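Local coordinates for diaminopimelate decarboxylase (Methanocaldococcus jannaschii, PDB 1TWI), which catalyses the pyridoxal-phosphate-dependent decarboxylation of meso-diaminopimelate to L-lysine, the last step of lysine biosynthesis by the diaminopimelate pathway, at residues Y33-E38 with L74-L79; R402-L405 with G410-L413; A70-A75 with L95-L100; N4-I9 with I40-N45. All coordinates share one frame; numbering follows the deposited sequence.

In the fold
Fold-type III decarboxylases such as this one join a TIM-type barrel to a beta domain, and the four contacts sample that union from core to surface. Contact 1 is wholly buried and sets strand 32-36 and the start of helix 37-58 against helix 74-82. Contact 3, partly buried, uses the start of that same helix and the loop before it, against helix 92-100. Contact 2, also partly buried, is a hairpin whose strand 402-407 lies beside strand 32-36; two backbone hydrogen bonds set it apart from the others, where side-chain packing does the work. Contact 4, at the surface, rests on helix 37-58, and Thr6 reaches contact 1 through Ser36. Contacts 1, 2 and 3 touch the second subunit.

Contact 1 (Y33-E38 with L74-L79); sequences YVMSEE and LAITRL
Glu37 lays the aliphatic part of its side chain across the branched end of Leu79. Its CG lies 3.9 Å from Leu79 CD2 and equally far from CD1, so the methylene sits over the fork of the leucine, and the two chains meet at a slant. Further out, OE1 of Glu37 also passes 3.9 Å from Leu79 CD1, a van der Waals approach to a methyl group. Glu37 gets there because its CG is anti to the backbone N (chi1 175°) and the next torsion is also extended, which carries the carboxylate alongside Leu79 CD1, at the dimer interface. There OE1 is hydrogen-bonded to His432 of the second subunit and OE2 to Ser407 of the same chain; these partners probably stabilise a negative charge in a buried position.

The second touch lies two residues earlier, on strand 32-36, where Met35 CB is 4.1 Å from Ile76 CD1. Met35 meets the isoleucine through its first methylene, while the rest of its chain bends at chi2 and chi3. The segments thus bring the end of strand 32-36 and the first turn of helix 37-58 against helix 74-82, a helix of the pyridoxal-binding TIM-type barrel, and the contact belongs to the seam between the barrel and the beta domain. The side chain of Ile76 is about 12 Å from the bound cofactor. Ile40 of helix 37-58 touches both Ile76 and Leu79, extending the apolar layer, and Ile414 of strand 410-415 covers Ile76 as well. Ser36 is the N-cap of helix 37-58, its OG accepting a hydrogen bond from Gln39 N.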
loop_
_atom_site.group_PDB
_atom_site.type_symbol
_atom_site.label_atom_id
_atom_site.label_comp_id
_atom_site.label_asym_id
_atom_site.label_seq_id
_atom_site.Cartn_x
_atom_site.Cartn_y
_atom_site.Cartn_z
ATOM N N TYR A 33 8.892 -7.111 13.031
ATOM C CA TYR A 33 8.856 -8.298 12.170
ATOM C C TYR A 33 9.954 -9.217 12.686
ATOM O O TYR A 33 11.083 -8.752 12.988
ATOM C CB TYR A 33 9.220 -7.957 10.721
ATOM C CG TYR A 33 8.032 -7.555 9.859
ATOM C CD1 TYR A 33 7.243 -8.526 9.239
ATOM C CD2 TYR A 33 7.714 -6.227 9.639
ATOM C CE1 TYR A 33 6.185 -8.185 8.417
ATOM C CE2 TYR A 33 6.615 -5.864 8.804
ATOM C CZ TYR A 33 5.869 -6.870 8.205
ATOM O OH TYR A 33 4.803 -6.610 7.362
ATOM N N VAL A 34 9.658 -10.511 12.802
ATOM C CA VAL A 34 10.693 -11.475 13.213
ATOM C C VAL A 34 10.738 -12.483 12.026
ATOM O O VAL A 34 9.713 -13.095 11.647
ATOM C CB VAL A 34 10.288 -12.216 14.527
ATOM C CG1 VAL A 34 11.389 -13.280 14.953
ATOM C CG2 VAL A 34 10.091 -11.169 15.663
ATOM N N MET A 35 11.912 -12.690 11.466
ATOM C CA MET A 35 12.053 -13.610 10.361
ATOM C C MET A 35 12.859 -14.766 10.877
ATOM O O MET A 35 13.957 -14.541 11.404
ATOM C CB MET A 35 12.816 -12.939 9.198
ATOM C CG MET A 35 11.969 -11.830 8.502
ATOM S SD MET A 35 10.450 -12.510 7.656
ATOM C CE MET A 35 11.139 -13.372 6.316
ATOM N N SER A 36 12.353 -15.993 10.704
ATOM C CA SER A 36 13.078 -17.210 11.170
ATOM C C SER A 36 14.020 -17.702 10.066
ATOM O O SER A 36 13.582 -18.133 8.968
ATOM C CB SER A 36 12.085 -18.349 11.512
ATOM O OG SER A 36 12.797 -19.571 11.707
ATOM N N GLU A 37 15.321 -17.645 10.342
ATOM C CA GLU A 37 16.288 -18.090 9.361
ATOM C C GLU A 37 16.112 -19.580 9.108
ATOM O O GLU A 37 16.167 -20.026 7.966
ATOM C CB GLU A 37 17.712 -17.826 9.869
ATOM C CG GLU A 37 18.804 -18.388 8.944
ATOM C CD GLU A 37 20.170 -18.001 9.484
ATOM O OE1 GLU A 37 20.718 -16.979 9.049
ATOM O OE2 GLU A 37 20.681 -18.676 10.386
ATOM N N GLU A 38 15.911 -20.369 10.163
ATOM C CA GLU A 38 15.737 -21.820 9.944
ATOM C C GLU A 38 14.446 -22.117 9.139
ATOM O O GLU A 38 14.420 -23.031 8.322
ATOM C CB GLU A 38 15.701 -22.549 11.313
ATOM C CG GLU A 38 15.485 -24.076 11.272
ATOM C CD GLU A 38 16.608 -24.876 10.585
ATOM O OE1 GLU A 38 17.758 -24.382 10.439
ATOM O OE2 GLU A 38 16.318 -26.038 10.205
ATOM N N LEU A 74 17.927 -7.002 2.390
ATOM C CA LEU A 74 19.272 -7.461 2.039
ATOM C C LEU A 74 19.774 -8.657 2.825
ATOM O O LEU A 74 20.507 -9.497 2.291
ATOM C CB LEU A 74 20.310 -6.291 2.133
ATOM C CG LEU A 74 21.705 -6.507 1.488
ATOM C CD1 LEU A 74 21.533 -6.836 -0.011
ATOM C CD2 LEU A 74 22.566 -5.179 1.638
ATOM N N ALA A 75 19.390 -8.770 4.087
ATOM C CA ALA A 75 19.867 -9.961 4.830
ATOM C C ALA A 75 19.151 -11.224 4.296
ATOM O O ALA A 75 19.769 -12.299 4.173
ATOM C CB ALA A 75 19.607 -9.823 6.355
ATOM N N ILE A 76 17.855 -11.088 4.008
ATOM C CA ILE A 76 17.068 -12.247 3.530
ATOM C C ILE A 76 17.593 -12.718 2.170
ATOM O O ILE A 76 17.738 -13.918 1.937
ATOM C CB ILE A 76 15.539 -11.896 3.419
ATOM C CG1 ILE A 76 14.975 -11.531 4.809
ATOM C CG2 ILE A 76 14.749 -13.076 2.792
ATOM C CD1 ILE A 76 15.290 -12.585 5.902
ATOM N N THR A 77 17.863 -11.770 1.255
ATOM C CA THR A 77 18.369 -12.129 -0.060
ATOM C C THR A 77 19.804 -12.680 0.045
ATOM O O THR A 77 20.174 -13.602 -0.692
ATOM C CB THR A 77 18.291 -10.911 -1.064
ATOM O OG1 THR A 77 19.062 -9.824 -0.556
ATOM C CG2 THR A 77 16.836 -10.465 -1.259
ATOM N N ARG A 78 20.614 -12.162 0.969
ATOM C CA ARG A 78 21.957 -12.729 1.105
ATOM C C ARG A 78 21.867 -14.144 1.657
ATOM O O ARG A 78 22.651 -15.006 1.258
ATOM C CB ARG A 78 22.887 -11.833 1.983
ATOM C CG ARG A 78 23.323 -10.590 1.192
ATOM C CD ARG A 78 24.344 -9.691 1.869
ATOM N NE ARG A 78 25.664 -10.314 1.885
ATOM C CZ ARG A 78 26.572 -10.296 0.905
ATOM N NH1 ARG A 78 26.385 -9.675 -0.267
ATOM N NH2 ARG A 78 27.713 -10.924 1.124
ATOM N N LEU A 79 20.919 -14.371 2.572
ATOM C CA LEU A 79 20.721 -15.721 3.132
ATOM C C LEU A 79 20.386 -16.646 1.977
ATOM O O LEU A 79 21.031 -17.701 1.779
ATOM C CB LEU A 79 19.543 -15.717 4.121
ATOM C CG LEU A 79 19.037 -17.118 4.614
ATOM C CD1 LEU A 79 20.179 -17.971 5.333
ATOM C CD2 LEU A 79 17.801 -16.892 5.513
#

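Contact 2 (R402-L405 with G410-L413); sequences RMVL and GVFL
The strands 402-405 and 410-413 run antiparallel as the two arms of a beta hairpin, their directions 150° apart and their axes 4.4 Å from each other at closest approach. Leu405 and Phe412 form the hydrogen-bonded pair: Leu405 N donates to Phe412 O at 2.7 Å and Phe412 N returns a bond to Leu405 O at 2.8 Å. Val404 and Leu413 make the adjoining non-hydrogen-bonded pair, with CA atoms 4.2 Å apart.

On the face that carries Val404 and Leu413, Val404 CB meets Val411 CG1 at 3.7 Å, and Val404 CG1 lies 4.0 Å from Leu413 CD1. Leu413 reaches diagonally across to Arg402 on the other strand, and their chains cross at about a right angle: CD1 comes within 3.8 Å of Arg402 CG, while CD2 lies near NE and NH2, oblique to the guanidinium. The arginine is extended from CG to NE, which lays its head beside Leu413 CD2, where it forms a salt bridge (NE) with Glu416 and a hydrogen bond (NH1) to Phe28 O. On the other face, the Phe412 ring meets that of His432 of the second subunit.

Strand 402-407 also pairs in parallel with strand 32-36, so the hairpin is an extension of the beta domain's sheet. The hydrogen bonds between the segments are all backbone to backbone, so they hold the register without calling on side chains, while Leu413 lies against both the stem and the head of the arginine.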
loop_
_atom_site.group_PDB
_atom_site.type_symbol
_atom_site.label_atom_id
_atom_site.label_comp_id
_atom_site.label_asym_id
_atom_site.label_seq_id
_atom_site.Cartn_x
_atom_site.Cartn_y
_atom_site.Cartn_z
ATOM N N ARG A 402 10.960 -2.050 12.556
ATOM C CA ARG A 402 12.207 -2.798 12.664
ATOM C C ARG A 402 11.898 -4.238 12.295
ATOM O O ARG A 402 10.748 -4.639 12.363
ATOM C CB ARG A 402 12.679 -2.829 14.110
ATOM C CG ARG A 402 13.688 -1.766 14.443
ATOM C CD ARG A 402 14.063 -1.815 15.917
ATOM N NE ARG A 402 15.313 -1.106 16.143
ATOM C CZ ARG A 402 15.938 -1.089 17.316
ATOM N NH1 ARG A 402 15.394 -1.731 18.387
ATOM N NH2 ARG A 402 17.138 -0.501 17.403
ATOM N N MET A 403 12.941 -4.991 11.926
ATOM C CA MET A 403 12.832 -6.419 11.647
ATOM C C MET A 403 14.093 -7.083 12.202
ATOM O O MET A 403 15.192 -6.534 12.034
ATOM C CB MET A 403 12.835 -6.756 10.150
ATOM C CG MET A 403 11.814 -5.951 9.345
ATOM S SD MET A 403 11.269 -6.907 7.844
ATOM C CE MET A 403 12.931 -7.042 6.920
ATOM N N VAL A 404 13.939 -8.273 12.802
ATOM C CA VAL A 404 15.083 -9.018 13.296
ATOM C C VAL A 404 15.041 -10.401 12.636
ATOM O O VAL A 404 13.968 -10.843 12.135
ATOM C CB VAL A 404 15.078 -9.217 14.840
ATOM C CG1 VAL A 404 15.311 -7.880 15.553
ATOM C CG2 VAL A 404 13.727 -9.814 15.329
ATOM N N LEU A 405 16.212 -11.047 12.608
ATOM C CA LEU A 405 16.390 -12.388 12.074
ATOM C C LEU A 405 16.770 -13.277 13.273
ATOM O O LEU A 405 17.714 -12.943 14.018
ATOM C CB LEU A 405 17.534 -12.441 11.043
ATOM C CG LEU A 405 17.756 -13.841 10.417
ATOM C CD1 LEU A 405 16.728 -14.191 9.335
ATOM C CD2 LEU A 405 19.146 -13.894 9.853
ATOM N N GLY A 410 22.158 -16.319 16.897
ATOM C CA GLY A 410 21.724 -15.230 17.770
ATOM C C GLY A 410 20.539 -14.513 17.107
ATOM O O GLY A 410 20.038 -15.002 16.090
ATOM N N VAL A 411 20.075 -13.397 17.657
ATOM C CA VAL A 411 18.971 -12.669 17.038
ATOM C C VAL A 411 19.634 -11.416 16.485
ATOM O O VAL A 411 20.362 -10.718 17.233
ATOM C CB VAL A 411 17.891 -12.236 18.081
ATOM C CG1 VAL A 411 16.716 -11.453 17.356
ATOM C CG2 VAL A 411 17.327 -13.471 18.778
ATOM N N PHE A 412 19.394 -11.107 15.217
ATOM C CA PHE A 412 20.045 -9.939 14.629
ATOM C C PHE A 412 19.092 -8.911 14.042
ATOM O O PHE A 412 18.129 -9.253 13.367
ATOM C CB PHE A 412 21.027 -10.402 13.524
ATOM C CG PHE A 412 22.040 -11.406 14.005
ATOM C CD1 PHE A 412 21.752 -12.786 13.972
ATOM C CD2 PHE A 412 23.262 -10.981 14.483
ATOM C CE1 PHE A 412 22.688 -13.746 14.403
ATOM C CE2 PHE A 412 24.235 -11.923 14.929
ATOM C CZ PHE A 412 23.937 -13.327 14.885
ATOM N N LEU A 413 19.385 -7.631 14.273
ATOM C CA LEU A 413 18.544 -6.585 13.690
ATOM C C LEU A 413 18.857 -6.594 12.184
ATOM O O LEU A 413 20.005 -6.428 11.767
ATOM C CB LEU A 413 18.863 -5.198 14.340
ATOM C CG LEU A 413 17.964 -4.011 13.897
ATOM C CD1 LEU A 413 16.482 -4.307 14.288
ATOM C CD2 LEU A 413 18.428 -2.695 14.572
#

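Contact 3 (A70-A75 with L95-L100); sequences ANANLA and LYIAKL
This is a small, mainly apolar contact within the pyridoxal-binding TIM-type barrel, joining the turn that leads into helix 74-82 to the next helix of the barrel, 92-100. Ile97 makes the close contacts from helix 92-100. Its CD1 packs on Ala72 CB at 4.0 Å, and its CG2 meets Ala72 O at 3.8 Å and Leu74 CD1 at 4.2 Å. Both branches lie against Ala72 O; with CG1 anti to the carbonyl carbon (chi1 -70°) and chi2 extended (162°), CD1 also reaches the alanine methyl, while CG2 also meets the leucine, whose chain the isoleucine crosses at a slant. Ile424 of the second subunit also packs on Ile97, and Val429 of that subunit lies on Leu74, so the dimer partner covers this corner of the barrel. The side chain of Ala72 is about 7 Å from that of Lys69, the cofactor-attachment lysine, to which no cofactor is bonded in this structure.

Two asparagines shape the turn. Asn71 OD1 accepts from Asn73 N at 3.2 Å, in the plane of its carbonyl, closing an Asx turn. Asn73 is the N-cap of helix 74-82: its OD1 receives Ala75 N at 2.9 Å, with the donor 44° out of the amide carbonyl plane.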
loop_
_atom_site.group_PDB
_atom_site.type_symbol
_atom_site.label_atom_id
_atom_site.label_comp_id
_atom_site.label_asym_id
_atom_site.label_seq_id
_atom_site.Cartn_x
_atom_site.Cartn_y
_atom_site.Cartn_z
ATOM N N ALA A 70 8.546 -10.648 -3.199
ATOM C CA ALA A 70 7.977 -11.114 -1.917
ATOM C C ALA A 70 8.668 -10.562 -0.662
ATOM O O ALA A 70 8.025 -10.358 0.380
ATOM C CB ALA A 70 7.962 -12.650 -1.869
ATOM N N ASN A 71 9.951 -10.250 -0.780
ATOM C CA ASN A 71 10.737 -9.737 0.362
ATOM C C ASN A 71 12.170 -9.618 -0.169
ATOM O O ASN A 71 12.826 -10.648 -0.427
ATOM C CB ASN A 71 10.739 -10.753 1.514
ATOM C CG ASN A 71 11.255 -10.132 2.837
ATOM O OD1 ASN A 71 12.172 -9.312 2.818
ATOM N ND2 ASN A 71 10.686 -10.533 3.959
ATOM N N ALA A 72 12.644 -8.393 -0.365
ATOM C CA ALA A 72 14.006 -8.166 -0.863
ATOM C C ALA A 72 14.913 -7.525 0.192
ATOM O O ALA A 72 15.876 -6.832 -0.157
ATOM C CB ALA A 72 13.995 -7.289 -2.161
ATOM N N ASN A 73 14.614 -7.753 1.472
ATOM C CA ASN A 73 15.462 -7.232 2.536
ATOM C C ASN A 73 16.880 -7.839 2.305
ATOM O O ASN A 73 17.030 -9.065 2.067
ATOM C CB ASN A 73 14.904 -7.603 3.927
ATOM C CG ASN A 73 15.936 -7.381 5.024
ATOM O OD1 ASN A 73 16.826 -8.211 5.223
ATOM N ND2 ASN A 73 15.851 -6.246 5.708
ATOM N N LEU A 74 17.927 -7.002 2.390
ATOM C CA LEU A 74 19.272 -7.461 2.039
ATOM C C LEU A 74 19.774 -8.657 2.825
ATOM O O LEU A 74 20.507 -9.497 2.291
ATOM C CB LEU A 74 20.310 -6.291 2.133
ATOM C CG LEU A 74 21.705 -6.507 1.488
ATOM C CD1 LEU A 74 21.533 -6.836 -0.011
ATOM C CD2 LEU A 74 22.566 -5.179 1.638
ATOM N N ALA A 75 19.390 -8.770 4.087
ATOM C CA ALA A 75 19.867 -9.961 4.830
ATOM C C ALA A 75 19.151 -11.224 4.296
ATOM O O ALA A 75 19.769 -12.299 4.173
ATOM C CB ALA A 75 19.607 -9.823 6.355
ATOM N N LEU A 95 17.252 -6.107 -9.287
ATOM C CA LEU A 95 18.434 -6.694 -9.935
ATOM C C LEU A 95 19.695 -6.197 -9.149
ATOM O O LEU A 95 20.670 -6.948 -8.870
ATOM C CB LEU A 95 18.507 -6.238 -11.394
ATOM C CG LEU A 95 19.854 -6.606 -12.074
ATOM C CD1 LEU A 95 20.038 -8.134 -11.964
ATOM C CD2 LEU A 95 19.873 -6.180 -13.556
ATOM N N TYR A 96 19.669 -4.919 -8.802
ATOM C CA TYR A 96 20.767 -4.309 -8.031
ATOM C C TYR A 96 20.927 -5.095 -6.716
ATOM O O TYR A 96 22.026 -5.485 -6.317
ATOM C CB TYR A 96 20.364 -2.844 -7.744
ATOM C CG TYR A 96 21.406 -1.984 -7.108
ATOM C CD1 TYR A 96 22.349 -1.344 -7.910
ATOM C CD2 TYR A 96 21.419 -1.760 -5.732
ATOM C CE1 TYR A 96 23.296 -0.493 -7.356
ATOM C CE2 TYR A 96 22.377 -0.880 -5.147
ATOM C CZ TYR A 96 23.305 -0.263 -5.999
ATOM O OH TYR A 96 24.271 0.601 -5.520
ATOM N N ILE A 97 19.827 -5.293 -5.996
ATOM C CA ILE A 97 19.912 -6.053 -4.750
ATOM C C ILE A 97 20.412 -7.514 -4.996
ATOM O O ILE A 97 21.223 -8.032 -4.197
ATOM C CB ILE A 97 18.519 -6.059 -4.022
ATOM C CG1 ILE A 97 18.200 -4.663 -3.480
ATOM C CG2 ILE A 97 18.508 -7.025 -2.883
ATOM C CD1 ILE A 97 16.685 -4.527 -3.165
ATOM N N ALA A 98 19.944 -8.182 -6.054
ATOM C CA ALA A 98 20.408 -9.558 -6.310
ATOM C C ALA A 98 21.913 -9.599 -6.514
ATOM O O ALA A 98 22.595 -10.495 -5.977
ATOM C CB ALA A 98 19.687 -10.200 -7.563
ATOM N N LYS A 99 22.431 -8.644 -7.305
ATOM C CA LYS A 99 23.875 -8.601 -7.560
ATOM C C LYS A 99 24.607 -8.242 -6.275
ATOM O O LYS A 99 25.623 -8.857 -6.001
ATOM C CB LYS A 99 24.234 -7.607 -8.675
ATOM C CG LYS A 99 23.692 -7.952 -10.044
ATOM C CD LYS A 99 24.259 -9.246 -10.545
ATOM C CE LYS A 99 25.686 -9.043 -11.144
ATOM N NZ LYS A 99 26.266 -10.321 -11.678
ATOM N N LEU A 100 24.117 -7.272 -5.486
ATOM C CA LEU A 100 24.798 -6.976 -4.231
ATOM C C LEU A 100 24.645 -8.169 -3.248
ATOM O O LEU A 100 25.367 -8.272 -2.266
ATOM C CB LEU A 100 24.254 -5.706 -3.561
ATOM C CG LEU A 100 24.706 -4.419 -4.311
ATOM C CD1 LEU A 100 24.323 -3.169 -3.448
ATOM C CD2 LEU A 100 26.246 -4.462 -4.578
#

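Contact 4 (N4-I9 with I40-N45); sequences NDTVEI and IKINYN
The segment 4-9 passes from a type I turn, Asn4 to Val7, into strand 7-10, and comes nearest to helix 37-58 where the CA atoms of Asp5 and Ile42 are 8.3 Å apart, so side chains alone bridge the gap. Ile42 meets both turn residues with different branches. Its CD1 lies 3.9 Å from Thr6 CG2, methyl against methyl, the two chains lying side by side and pointing opposite ways, and 4.1 Å from Asp5 CB. Its CG2 comes within 3.9 Å of Asp5 OD2, an approach of hydrocarbon to carboxylate without polar bonding.

The polar ends have partners of their own. Asp5 OD2 forms a salt bridge with Arg46, the residue just after 40-45, so the same oxygen that touches Ile42 CG2 also binds the helix through Arg46. In Thr6 a chi1 of 69° turns the hydroxyl to Ser36, the N-cap residue of helix 37-58, and it shares a hydrogen bond with Ser36 OG, while the methyl is directed to Ile42. Asp5 is exposed and no other protein chain touches either segment. The arrangement is a surface contact between the N-terminal three-stranded antiparallel sheet of 7-10, 13-16 and 19-20 and the long helix that leads from strand 32-36 into the TIM-type barrel.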
loop_
_atom_site.group_PDB
_atom_site.type_symbol
_atom_site.label_atom_id
_atom_site.label_comp_id
_atom_site.label_asym_id
_atom_site.label_seq_id
_atom_site.Cartn_x
_atom_site.Cartn_y
_atom_site.Cartn_z
ATOM N N ASN A 4 4.418 -23.603 10.276
ATOM C CA ASN A 4 5.271 -22.796 11.190
ATOM C C ASN A 4 6.090 -23.797 11.975
ATOM O O ASN A 4 5.816 -24.149 13.134
ATOM C CB ASN A 4 4.372 -21.937 12.054
ATOM C CG ASN A 4 3.434 -21.074 11.191
ATOM O OD1 ASN A 4 3.892 -20.106 10.498
ATOM N ND2 ASN A 4 2.151 -21.415 11.193
ATOM N N ASP A 5 7.102 -24.289 11.298
ATOM C CA ASP A 5 7.909 -25.377 11.853
ATOM C C ASP A 5 8.879 -25.074 12.965
ATOM O O ASP A 5 9.394 -26.008 13.628
ATOM C CB ASP A 5 8.665 -26.061 10.701
ATOM C CG ASP A 5 7.730 -26.496 9.582
ATOM O OD1 ASP A 5 6.847 -27.362 9.878
ATOM O OD2 ASP A 5 7.878 -25.962 8.437
ATOM N N THR A 6 9.143 -23.790 13.194
ATOM C CA THR A 6 10.144 -23.459 14.181
ATOM C C THR A 6 9.643 -22.681 15.350
ATOM O O THR A 6 10.465 -22.133 16.118
ATOM C CB THR A 6 11.291 -22.666 13.524
ATOM O OG1 THR A 6 10.801 -21.360 13.151
ATOM C CG2 THR A 6 11.791 -23.392 12.259
ATOM N N VAL A 7 8.328 -22.625 15.526
ATOM C CA VAL A 7 7.772 -21.883 16.645
ATOM C C VAL A 7 7.143 -22.829 17.616
ATOM O O VAL A 7 6.829 -23.958 17.259
ATOM C CB VAL A 7 6.704 -20.839 16.206
ATOM C CG1 VAL A 7 7.310 -19.906 15.108
ATOM C CG2 VAL A 7 5.436 -21.537 15.691
ATOM N N GLU A 8 6.989 -22.404 18.861
ATOM C CA GLU A 8 6.364 -23.303 19.844
ATOM C C GLU A 8 5.860 -22.502 21.030
ATOM O O GLU A 8 6.157 -21.317 21.177
ATOM C CB GLU A 8 7.383 -24.332 20.360
ATOM C CG GLU A 8 8.508 -23.710 21.152
ATOM C CD GLU A 8 9.734 -24.650 21.331
ATOM O OE1 GLU A 8 9.607 -25.727 21.993
ATOM O OE2 GLU A 8 10.828 -24.298 20.821
ATOM N N ILE A 9 5.103 -23.172 21.884
ATOM C CA ILE A 9 4.626 -22.547 23.103
ATOM C C ILE A 9 5.441 -23.335 24.121
ATOM O O ILE A 9 5.453 -24.577 24.084
ATOM C CB ILE A 9 3.105 -22.791 23.377
ATOM C CG1 ILE A 9 2.228 -22.049 22.364
ATOM C CG2 ILE A 9 2.746 -22.315 24.792
ATOM C CD1 ILE A 9 2.449 -20.576 22.289
ATOM N N ILE A 40 13.205 -20.377 6.736
ATOM C CA ILE A 40 13.529 -20.125 5.331
ATOM C C ILE A 40 14.368 -21.293 4.794
ATOM O O ILE A 40 14.143 -21.766 3.650
ATOM C CB ILE A 40 14.305 -18.775 5.126
ATOM C CG1 ILE A 40 13.396 -17.596 5.506
ATOM C CG2 ILE A 40 14.747 -18.628 3.639
ATOM C CD1 ILE A 40 14.076 -16.224 5.522
ATOM N N LYS A 41 15.332 -21.774 5.582
ATOM C CA LYS A 41 16.142 -22.914 5.108
ATOM C C LYS A 41 15.260 -24.128 4.912
ATOM O O LYS A 41 15.432 -24.884 3.934
ATOM C CB LYS A 41 17.253 -23.298 6.109
ATOM C CG LYS A 41 18.313 -22.172 6.338
ATOM C CD LYS A 41 19.426 -22.745 7.270
ATOM C CE LYS A 41 20.150 -21.646 7.969
ATOM N NZ LYS A 41 20.834 -20.760 6.990
ATOM N N ILE A 42 14.331 -24.332 5.824
ATOM C CA ILE A 42 13.402 -25.487 5.657
ATOM C C ILE A 42 12.552 -25.350 4.385
ATOM O O ILE A 42 12.410 -26.313 3.593
ATOM C CB ILE A 42 12.444 -25.593 6.864
ATOM C CG1 ILE A 42 13.256 -26.131 8.061
ATOM C CG2 ILE A 42 11.181 -26.474 6.469
ATOM C CD1 ILE A 42 12.580 -25.972 9.421
ATOM N N ASN A 43 11.998 -24.153 4.165
ATOM C CA ASN A 43 11.144 -23.983 2.973
ATOM C C ASN A 43 11.952 -24.189 1.682
ATOM O O ASN A 43 11.478 -24.816 0.732
ATOM C CB ASN A 43 10.481 -22.573 2.989
ATOM C CG ASN A 43 9.476 -22.409 4.134
ATOM O OD1 ASN A 43 9.065 -23.402 4.758
ATOM N ND2 ASN A 43 9.070 -21.161 4.423
ATOM N N TYR A 44 13.175 -23.650 1.655
ATOM C CA TYR A 44 14.023 -23.765 0.496
ATOM C C TYR A 44 14.404 -25.234 0.283
ATOM O O TYR A 44 14.358 -25.750 -0.831
ATOM C CB TYR A 44 15.322 -22.961 0.690
ATOM C CG TYR A 44 16.230 -23.047 -0.511
ATOM C CD1 TYR A 44 15.859 -22.463 -1.721
ATOM C CD2 TYR A 44 17.418 -23.749 -0.456
ATOM C CE1 TYR A 44 16.667 -22.588 -2.860
ATOM C CE2 TYR A 44 18.236 -23.884 -1.575
ATOM C CZ TYR A 44 17.853 -23.295 -2.772
ATOM O OH TYR A 44 18.675 -23.405 -3.877
ATOM N N ASN A 45 14.825 -25.893 1.354
ATOM C CA ASN A 45 15.225 -27.301 1.257
ATOM C C ASN A 45 14.046 -28.191 0.798
ATOM O O ASN A 45 14.293 -29.219 0.185
ATOM C CB ASN A 45 15.720 -27.824 2.586
ATOM C CG ASN A 45 17.089 -27.234 2.985
ATOM O OD1 ASN A 45 17.843 -26.703 2.132
ATOM N ND2 ASN A 45 17.419 -27.348 4.277
#